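Local coordinates for protein NalP translocator (Neisseria meningitidis, PDB 1UYN) that forms the outer-membrane beta-barrel pore of an autotransporter, through which the secreted serine-protease passenger domain is translocated to the bacterial cell surface, at residues T49-G54 and R66-T71; M90-W95 and K103-S108. All coordinates share one frame; numbering follows the deposited sequence.

Interaction 1. Residues T49-G54 and R66-T71. With CXE (pentaethylene glycol monodecyl ether), chain B.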
ATOM      1  N   THR A  49       3.060  10.479  -6.599  1.00 27.52           N
ATOM      2  CA  THR A  49       4.128   9.483  -6.475  1.00 28.01           C
ATOM      3  C   THR A  49       4.370   9.020  -5.033  1.00 27.75           C
ATOM      4  O   THR A  49       4.690   9.824  -4.163  1.00 26.68           O
ATOM      5  CB  THR A  49       5.415  10.078  -7.000  1.00 28.13           C
ATOM      6  OG1 THR A  49       5.201  10.470  -8.348  1.00 28.86           O
ATOM      7  CG2 THR A  49       6.516   9.012  -7.090  1.00 27.59           C
ATOM      8  N   GLN A  50       4.251   7.721  -4.793  1.00 28.28           N
ATOM      9  CA  GLN A  50       4.619   7.151  -3.497  1.00 28.86           C
ATOM     10  C   GLN A  50       5.928   6.388  -3.679  1.00 28.48           C
ATOM     11  O   GLN A  50       5.972   5.523  -4.506  1.00 28.93           O
ATOM     12  CB  GLN A  50       3.495   6.251  -2.988  1.00 28.89           C
ATOM     13  CG  GLN A  50       3.868   5.295  -1.855  1.00 31.70           C
ATOM     14  CD  GLN A  50       2.736   4.269  -1.544  1.00 36.05           C
ATOM     15  OE1 GLN A  50       2.961   3.041  -1.583  1.00 39.56           O
ATOM     16  NE2 GLN A  50       1.539   4.776  -1.225  1.00 37.49           N
ATOM     17  N   GLN A  51       6.996   6.754  -2.963  1.00 28.64           N
ATOM     18  CA  GLN A  51       8.239   5.943  -2.871  1.00 28.91           C
ATOM     19  C   GLN A  51       8.309   5.128  -1.555  1.00 27.73           C
ATOM     20  O   GLN A  51       7.911   5.595  -0.509  1.00 27.09           O
ATOM     21  CB  GLN A  51       9.508   6.802  -2.985  1.00 29.14           C
ATOM     22  CG  GLN A  51       9.574   7.746  -4.197  1.00 33.11           C
ATOM     23  CD  GLN A  51       9.565   7.012  -5.561  1.00 38.62           C
ATOM     24  OE1 GLN A  51       9.180   7.593  -6.580  1.00 41.87           O
ATOM     25  NE2 GLN A  51      10.008   5.760  -5.577  1.00 39.68           N
ATOM     26  N   ASP A  52       8.849   3.919  -1.638  1.00 27.41           N
ATOM     27  CA  ASP A  52       8.920   2.951  -0.537  1.00 26.71           C
ATOM     28  C   ASP A  52      10.334   2.441  -0.429  1.00 25.99           C
ATOM     29  O   ASP A  52      11.007   2.304  -1.441  1.00 25.99           O
ATOM     30  CB  ASP A  52       8.004   1.773  -0.817  1.00 26.59           C
ATOM     31  CG  ASP A  52       6.594   2.029  -0.398  1.00 28.82           C
ATOM     32  OD1 ASP A  52       6.383   2.205   0.828  1.00 34.44           O
ATOM     33  OD2 ASP A  52       5.622   2.080  -1.199  1.00 32.13           O
ATOM     34  N   GLY A  53      10.784   2.121   0.780  1.00 25.69           N
ATOM     35  CA  GLY A  53      12.170   1.736   0.973  1.00 25.57           C
ATOM     36  C   GLY A  53      12.421   1.135   2.329  1.00 25.67           C
ATOM     37  O   GLY A  53      12.449   1.833   3.312  1.00 26.31           O
ATOM     38  N   GLY A  54      12.612  -0.169   2.388  1.00 25.77           N
ATOM     39  CA  GLY A  54      12.904  -0.818   3.648  1.00 25.53           C
ATOM     40  C   GLY A  54      13.798  -2.033   3.559  1.00 25.58           C
ATOM     41  O   GLY A  54      14.315  -2.386   2.495  1.00 25.48           O
ATOM     42  N   ARG A  66      12.458  -1.773  -2.562  1.00 24.65           N
ATOM     43  CA  ARG A  66      12.386  -0.395  -3.011  1.00 24.71           C
ATOM     44  C   ARG A  66      11.192  -0.346  -3.932  1.00 22.92           C
ATOM     45  O   ARG A  66      10.860  -1.305  -4.606  1.00 21.91           O
ATOM     46  CB  ARG A  66      13.654   0.023  -3.771  1.00 25.52           C
ATOM     47  CG  ARG A  66      14.825   0.509  -2.908  1.00 30.46           C
ATOM     48  CD  ARG A  66      16.163   0.687  -3.699  1.00 37.53           C
ATOM     49  NE  ARG A  66      17.206   1.428  -2.963  1.00 42.99           N
ATOM     50  CZ  ARG A  66      18.496   1.547  -3.362  1.00 48.55           C
ATOM     51  NH1 ARG A  66      18.917   0.981  -4.500  1.00 50.07           N
ATOM     52  NH2 ARG A  66      19.381   2.237  -2.620  1.00 49.20           N
ATOM     53  N   GLY A  67      10.516   0.770  -3.964  1.00 21.89           N
ATOM     54  CA  GLY A  67       9.295   0.809  -4.729  1.00 21.08           C
ATOM     55  C   GLY A  67       8.879   2.204  -5.076  1.00 20.15           C
ATOM     56  O   GLY A  67       9.014   3.100  -4.296  1.00 17.68           O
ATOM     57  N   SER A  68       8.317   2.330  -6.265  1.00 20.33           N
ATOM     58  CA  SER A  68       7.762   3.553  -6.777  1.00 20.61           C
ATOM     59  C   SER A  68       6.390   3.312  -7.395  1.00 20.63           C
ATOM     60  O   SER A  68       6.233   2.441  -8.222  1.00 21.51           O
ATOM     61  CB  SER A  68       8.688   4.046  -7.859  1.00 20.42           C
ATOM     62  OG  SER A  68       8.311   5.343  -8.261  1.00 22.73           O
ATOM     63  N   THR A  69       5.421   4.142  -7.074  1.00 20.62           N
ATOM     64  CA  THR A  69       4.069   3.983  -7.591  1.00 20.62           C
ATOM     65  C   THR A  69       3.549   5.308  -8.053  1.00 20.63           C
ATOM     66  O   THR A  69       3.488   6.223  -7.261  1.00 20.31           O
ATOM     67  CB  THR A  69       3.151   3.495  -6.467  1.00 21.15           C
ATOM     68  OG1 THR A  69       3.699   2.311  -5.882  1.00 19.73           O
ATOM     69  CG2 THR A  69       1.775   3.060  -7.032  1.00 21.85           C
ATOM     70  N   GLN A  70       3.185   5.427  -9.331  1.00 21.85           N
ATOM     71  CA  GLN A  70       2.445   6.609  -9.810  1.00 22.28           C
ATOM     72  C   GLN A  70       0.970   6.295  -9.820  1.00 21.35           C
ATOM     73  O   GLN A  70       0.564   5.215 -10.234  1.00 21.32           O
ATOM     74  CB  GLN A  70       2.864   7.060 -11.191  1.00 22.79           C
ATOM     75  CG  GLN A  70       4.371   6.936 -11.497  1.00 27.72           C
ATOM     76  CD  GLN A  70       5.245   7.569 -10.462  1.00 32.27           C
ATOM     77  OE1 GLN A  70       5.216   8.785 -10.289  1.00 37.27           O
ATOM     78  NE2 GLN A  70       6.026   6.755  -9.766  1.00 33.75           N
ATOM     79  N   THR A  71       0.180   7.228  -9.312  1.00 20.43           N
ATOM     80  CA  THR A  71      -1.259   7.079  -9.285  1.00 19.89           C
ATOM     81  C   THR A  71      -1.898   8.330  -9.812  1.00 19.01           C
ATOM     82  O   THR A  71      -1.447   9.432  -9.513  1.00 19.68           O
ATOM     83  CB  THR A  71      -1.748   6.819  -7.837  1.00 19.69           C
ATOM     84  OG1 THR A  71      -1.264   7.857  -6.962  1.00 19.89           O
ATOM     85  CG2 THR A  71      -1.135   5.525  -7.294  1.00 19.80           C
TER
HETATM   86  C1  CXE B2085       5.945   3.643 -12.675  0.50 64.07           C
HETATM   87  C2  CXE B2085       5.649   4.368 -13.978  0.50 63.99           C
HETATM   88  C3  CXE B2085       4.152   4.551 -14.244  1.00 62.77           C
HETATM   89  C4  CXE B2085       3.848   5.795 -15.083  1.00 61.59           C
HETATM   90  C5  CXE B2085       2.365   5.874 -15.449  1.00 60.94           C
HETATM   91  C6  CXE B2085       1.511   6.854 -14.623  1.00 59.54           C
HETATM   92  C7  CXE B2085       0.257   6.205 -13.991  1.00 58.42           C
HETATM   93  C8  CXE B2085      -1.050   6.919 -14.360  1.00 57.36           C
HETATM   94  C9  CXE B2085      -2.304   6.034 -14.537  1.00 56.10           C
HETATM   95  C10 CXE B2085      -3.072   6.382 -15.831  1.00 54.95           C
HETATM   96  O11 CXE B2085      -4.498   6.426 -15.705  1.00 52.40           O
HETATM   97  C12 CXE B2085      -4.960   7.677 -15.198  1.00 53.43           C
HETATM   98  C13 CXE B2085      -6.477   7.720 -14.987  1.00 54.70           C
HETATM   99  O14 CXE B2085      -6.988   7.225 -13.707  1.00 55.07           O
HETATM  100  C15 CXE B2085      -8.263   7.825 -13.351  1.00 53.86           C
HETATM  101  C16 CXE B2085      -9.137   7.021 -12.378  1.00 52.65           C
HETATM  102  O17 CXE B2085     -10.333   6.517 -12.989  1.00 50.61           O
HETATM  103  C18 CXE B2085     -11.492   7.349 -12.872  1.00 50.27           C
HETATM  104  C19 CXE B2085     -12.713   6.649 -13.474  1.00 49.56           C
HETATM  105  O20 CXE B2085     -13.881   7.496 -13.469  1.00 49.26           O
HETATM  106  C21 CXE B2085     -15.099   6.755 -13.639  1.00 48.64           C
HETATM  107  C22 CXE B2085     -16.156   7.515 -14.436  1.00 47.47           C
HETATM  108  O23 CXE B2085     -17.142   8.052 -13.554  1.00 46.66           O
HETATM  109  C24 CXE B2085     -18.476   7.535 -13.649  1.00 46.17           C
HETATM  110  C25 CXE B2085     -19.428   8.224 -12.659  1.00 45.42           C
HETATM  111  O26 CXE B2085     -19.658   7.407 -11.513  1.00 43.34           O
HETATM  112  O   HOH W   1       5.487   2.661  -3.954  1.00 44.60           O
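T49-G54 and R66-T71 run antiparallel, axes 4.6 Å apart at closest approach and N-to-C directions at 170°, in a hairpin of the barrel wall. Q50 pairs with T69 and D52 with G67 through two backbone hydrogen bonds each; in the first pair Q50 N to T69 O measures 3.0 Å. On the outward face, T49 and Q70 lie side by side at a non-hydrogen-bonded pair, and T49 OG1 donates to Q70 OE1 at 2.6 Å. The Q70 chain bends at chi2 (-52°), which folds CD back toward T49, while its CG meets the decyl tail of the bound detergent at C3, 3.6 Å away. The next pair on this face is polar too: S68 OG donates to Q51 OE1 at 2.9 Å, approaching from beside the C=O bond at a C=O...donor angle of 102°. On the lumen face a water bridges the strands, hydrogen-bonded to Q50 O, D52 OD2 and T69 OG1, the last 2.7 Å away. Helix 12-34, threaded through the pore, covers this face: R27 forms a salt bridge with D52 OD1 and R28 a hydrogen bond with T69 OG1. Strand 295-307, pairing with the far edge of 43-57, closes the barrel here, and strand 82-97 continues the sheet beyond 62-79.

Interaction 2. Residues M90-W95 and K103-S108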
ATOM      1  N   MET A  90       0.042   2.497 -11.250  1.00 22.30           N
ATOM      2  CA  MET A  90       1.091   1.705 -11.851  1.00 22.68           C
ATOM      3  C   MET A  90       2.355   1.750 -10.993  1.00 21.99           C
ATOM      4  O   MET A  90       2.849   2.801 -10.601  1.00 21.61           O
ATOM      5  CB  MET A  90       1.297   2.140 -13.285  1.00 23.42           C
ATOM      6  CG  MET A  90      -0.021   1.972 -14.067  1.00 29.19           C
ATOM      7  SD  MET A  90      -0.039   2.131 -15.938  1.00 45.43           S
ATOM      8  CE  MET A  90      -1.947   2.132 -16.360  1.00 42.69           C
ATOM      9  N   GLY A  91       2.840   0.561 -10.672  1.00 21.71           N
ATOM     10  CA  GLY A  91       3.916   0.359  -9.736  1.00 21.34           C
ATOM     11  C   GLY A  91       5.130  -0.332 -10.330  1.00 21.15           C
ATOM     12  O   GLY A  91       5.065  -1.144 -11.227  1.00 20.57           O
ATOM     13  N   ARG A  92       6.273   0.018  -9.805  1.00 21.19           N
ATOM     14  CA  ARG A  92       7.451  -0.733 -10.079  1.00 21.99           C
ATOM     15  C   ARG A  92       8.169  -0.830  -8.757  1.00 20.76           C
ATOM     16  O   ARG A  92       8.398   0.165  -8.106  1.00 19.82           O
ATOM     17  CB  ARG A  92       8.302  -0.024 -11.117  1.00 22.83           C
ATOM     18  CG  ARG A  92       9.759  -0.392 -11.037  1.00 26.82           C
ATOM     19  CD  ARG A  92      10.218  -1.347 -12.090  1.00 31.40           C
ATOM     20  NE  ARG A  92      10.799  -0.592 -13.201  1.00 35.51           N
ATOM     21  CZ  ARG A  92      10.887  -1.062 -14.439  1.00 38.96           C
ATOM     22  NH1 ARG A  92      10.446  -2.301 -14.732  1.00 39.23           N
ATOM     23  NH2 ARG A  92      11.426  -0.287 -15.384  1.00 39.84           N
ATOM     24  N   SER A  93       8.514  -2.040  -8.363  1.00 19.97           N
ATOM     25  CA  SER A  93       9.161  -2.249  -7.088  1.00 19.69           C
ATOM     26  C   SER A  93      10.266  -3.281  -7.270  1.00 19.15           C
ATOM     27  O   SER A  93      10.281  -3.978  -8.276  1.00 19.59           O
ATOM     28  CB  SER A  93       8.128  -2.693  -6.060  1.00 19.53           C
ATOM     29  OG  SER A  93       8.031  -4.099  -6.073  1.00 19.69           O
ATOM     30  N   THR A  94      11.221  -3.342  -6.347  1.00 18.35           N
ATOM     31  CA  THR A  94      12.213  -4.422  -6.382  1.00 18.10           C
ATOM     32  C   THR A  94      12.382  -5.092  -5.034  1.00 18.62           C
ATOM     33  O   THR A  94      11.913  -4.600  -4.031  1.00 19.38           O
ATOM     34  CB  THR A  94      13.549  -3.939  -6.882  1.00 16.87           C
ATOM     35  OG1 THR A  94      14.030  -2.907  -6.024  1.00 16.47           O
ATOM     36  CG2 THR A  94      13.391  -3.307  -8.234  1.00 15.03           C
ATOM     37  N   TRP A  95      13.022  -6.246  -5.045  1.00 18.92           N
ATOM     38  CA  TRP A  95      13.309  -6.985  -3.841  1.00 19.10           C
ATOM     39  C   TRP A  95      14.674  -7.746  -4.018  1.00 20.14           C
ATOM     40  O   TRP A  95      14.904  -8.453  -4.984  1.00 17.75           O
ATOM     41  CB  TRP A  95      12.152  -7.929  -3.530  1.00 19.29           C
ATOM     42  CG  TRP A  95      12.561  -8.962  -2.524  1.00 20.24           C
ATOM     43  CD1 TRP A  95      13.071 -10.190  -2.794  1.00 21.13           C
ATOM     44  CD2 TRP A  95      12.595  -8.814  -1.097  1.00 19.45           C
ATOM     45  NE1 TRP A  95      13.382 -10.831  -1.625  1.00 21.16           N
ATOM     46  CE2 TRP A  95      13.094 -10.015  -0.565  1.00 19.45           C
ATOM     47  CE3 TRP A  95      12.237  -7.786  -0.212  1.00 19.71           C
ATOM     48  CZ2 TRP A  95      13.267 -10.224   0.804  1.00 19.02           C
ATOM     49  CZ3 TRP A  95      12.402  -7.995   1.165  1.00 21.34           C
ATOM     50  CH2 TRP A  95      12.922  -9.203   1.653  1.00 19.96           C
ATOM     51  N   LYS A 103      12.093  -7.973  -9.737  1.00 21.34           N
ATOM     52  CA  LYS A 103      11.362  -6.748  -9.987  1.00 22.61           C
ATOM     53  C   LYS A 103       9.889  -7.061 -10.274  1.00 22.77           C
ATOM     54  O   LYS A 103       9.563  -7.918 -11.104  1.00 23.06           O
ATOM     55  CB  LYS A 103      12.029  -5.914 -11.096  1.00 22.86           C
ATOM     56  CG  LYS A 103      11.549  -6.201 -12.530  1.00 25.78           C
ATOM     57  CD  LYS A 103      12.291  -5.359 -13.636  1.00 29.52           C
ATOM     58  CE  LYS A 103      11.511  -5.287 -15.027  1.00 30.18           C
ATOM     59  NZ  LYS A 103      11.315  -6.578 -15.755  1.00 29.02           N
ATOM     60  N   THR A 104       9.019  -6.343  -9.555  1.00 22.87           N
ATOM     61  CA  THR A 104       7.579  -6.403  -9.654  1.00 21.84           C
ATOM     62  C   THR A 104       7.033  -5.199 -10.410  1.00 21.46           C
ATOM     63  O   THR A 104       7.238  -4.033 -10.012  1.00 21.39           O
ATOM     64  CB  THR A 104       6.951  -6.369  -8.234  1.00 22.41           C
ATOM     65  OG1 THR A 104       7.496  -7.402  -7.384  1.00 23.49           O
ATOM     66  CG2 THR A 104       5.459  -6.690  -8.290  1.00 23.04           C
ATOM     67  N   ASP A 105       6.258  -5.479 -11.448  1.00 20.11           N
ATOM     68  CA  ASP A 105       5.430  -4.483 -12.080  1.00 19.39           C
ATOM     69  C   ASP A 105       4.015  -4.676 -11.705  1.00 18.72           C
ATOM     70  O   ASP A 105       3.532  -5.797 -11.637  1.00 18.17           O
ATOM     71  CB  ASP A 105       5.530  -4.622 -13.576  1.00 19.79           C
ATOM     72  CG  ASP A 105       6.824  -4.221 -14.051  1.00 21.11           C
ATOM     73  OD1 ASP A 105       7.558  -3.484 -13.340  1.00 26.91           O
ATOM     74  OD2 ASP A 105       7.208  -4.589 -15.130  1.00 24.79           O
ATOM     75  N   SER A 106       3.297  -3.591 -11.497  1.00 18.51           N
ATOM     76  CA  SER A 106       1.918  -3.779 -11.075  1.00 18.93           C
ATOM     77  C   SER A 106       0.968  -2.750 -11.592  1.00 18.88           C
ATOM     78  O   SER A 106       1.312  -1.588 -11.860  1.00 18.22           O
ATOM     79  CB  SER A 106       1.842  -3.876  -9.567  1.00 18.75           C
ATOM     80  OG  SER A 106       2.420  -2.719  -8.963  1.00 20.98           O
ATOM     81  N   ILE A 107      -0.241  -3.218 -11.820  1.00 19.95           N
ATOM     82  CA  ILE A 107      -1.310  -2.332 -12.254  1.00 20.90           C
ATOM     83  C   ILE A 107      -2.505  -2.604 -11.416  1.00 20.22           C
ATOM     84  O   ILE A 107      -2.983  -3.708 -11.374  1.00 19.58           O
ATOM     85  CB  ILE A 107      -1.604  -2.463 -13.754  1.00 21.10           C
ATOM     86  CG1 ILE A 107      -0.360  -1.977 -14.521  1.00 22.75           C
ATOM     87  CG2 ILE A 107      -2.824  -1.605 -14.118  1.00 21.02           C
ATOM     88  CD1 ILE A 107      -0.403  -2.124 -16.068  1.00 23.62           C
ATOM     89  N   SER A 108      -3.000  -1.545 -10.793  1.00 20.40           N
ATOM     90  CA  SER A 108      -4.030  -1.662  -9.789  1.00 20.16           C
ATOM     91  C   SER A 108      -5.023  -0.553  -9.884  1.00 20.33           C
ATOM     92  O   SER A 108      -4.651   0.618 -10.073  1.00 20.04           O
ATOM     93  CB  SER A 108      -3.404  -1.592  -8.401  1.00 20.35           C
ATOM     94  OG  SER A 108      -2.446  -2.603  -8.225  1.00 19.17           O
TER
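The hairpin of strands 82-97 and 100-117 in the barrel wall joins M90-W95 to K103-S108, antiparallel at 162° with axes 4.6 Å apart. Two hydrogen-bonded pairs fasten the backbones, G91 with S106 and S93 with T104; G91 N to S106 O is 2.9 Å. On the outward face, M90 and I107 lie side by side at the membrane end of the contact, M90 CG against I107 CG1 at 4.0 Å, and M90 also touches the bound detergent. Further along this face the chemistry becomes ionic. R92 starts with CG anti to the backbone N (chi1 155°) and bends at chi2 and chi3, and its NH1 reaches D105 OD1 at 3.4 Å, a salt bridge with a weak hydrogen bond, the guanidinium and carboxylate planes 41° apart. K103 crosses R92 obliquely, its CE 3.2 Å from R92 NH1. On the lumen face, S93 OG packs on T104 CB at 3.3 Å, while T104 OG1 bonds to N134 on strand 121-139. S106 OG leans over its glycine partner, 3.5 Å from G91 CA. H21 of helix 12-34 packs on T104 and S106. With K103 NZ 4.5 Å from R92 NH1, D105 probably eases the repulsion between two like charges, and the outward surface passes from apolar to charged within a few residues.

How the interactions relate
Interactions 1 and 2 are successive hairpins of one barrel sheet, joined where strand 62-79 meets strand 82-97: S68 N lies 2.8 Å from R92 O and R66 O 2.7 Å from T94 N, both probable hydrogen bonds. Each contact is partly buried, with its more enclosed side chains facing helix 12-34 in the pore and its more exposed ones outside. They differ in what fills those faces. Interaction 1 has a charged, water-bridged lumen side and neutral hydroxyl-amide bonds outside; interaction 2 has small hydroxyl residues and a glycine within, and its ion pair outside. Q70 and M90 bring both to the same detergent molecule.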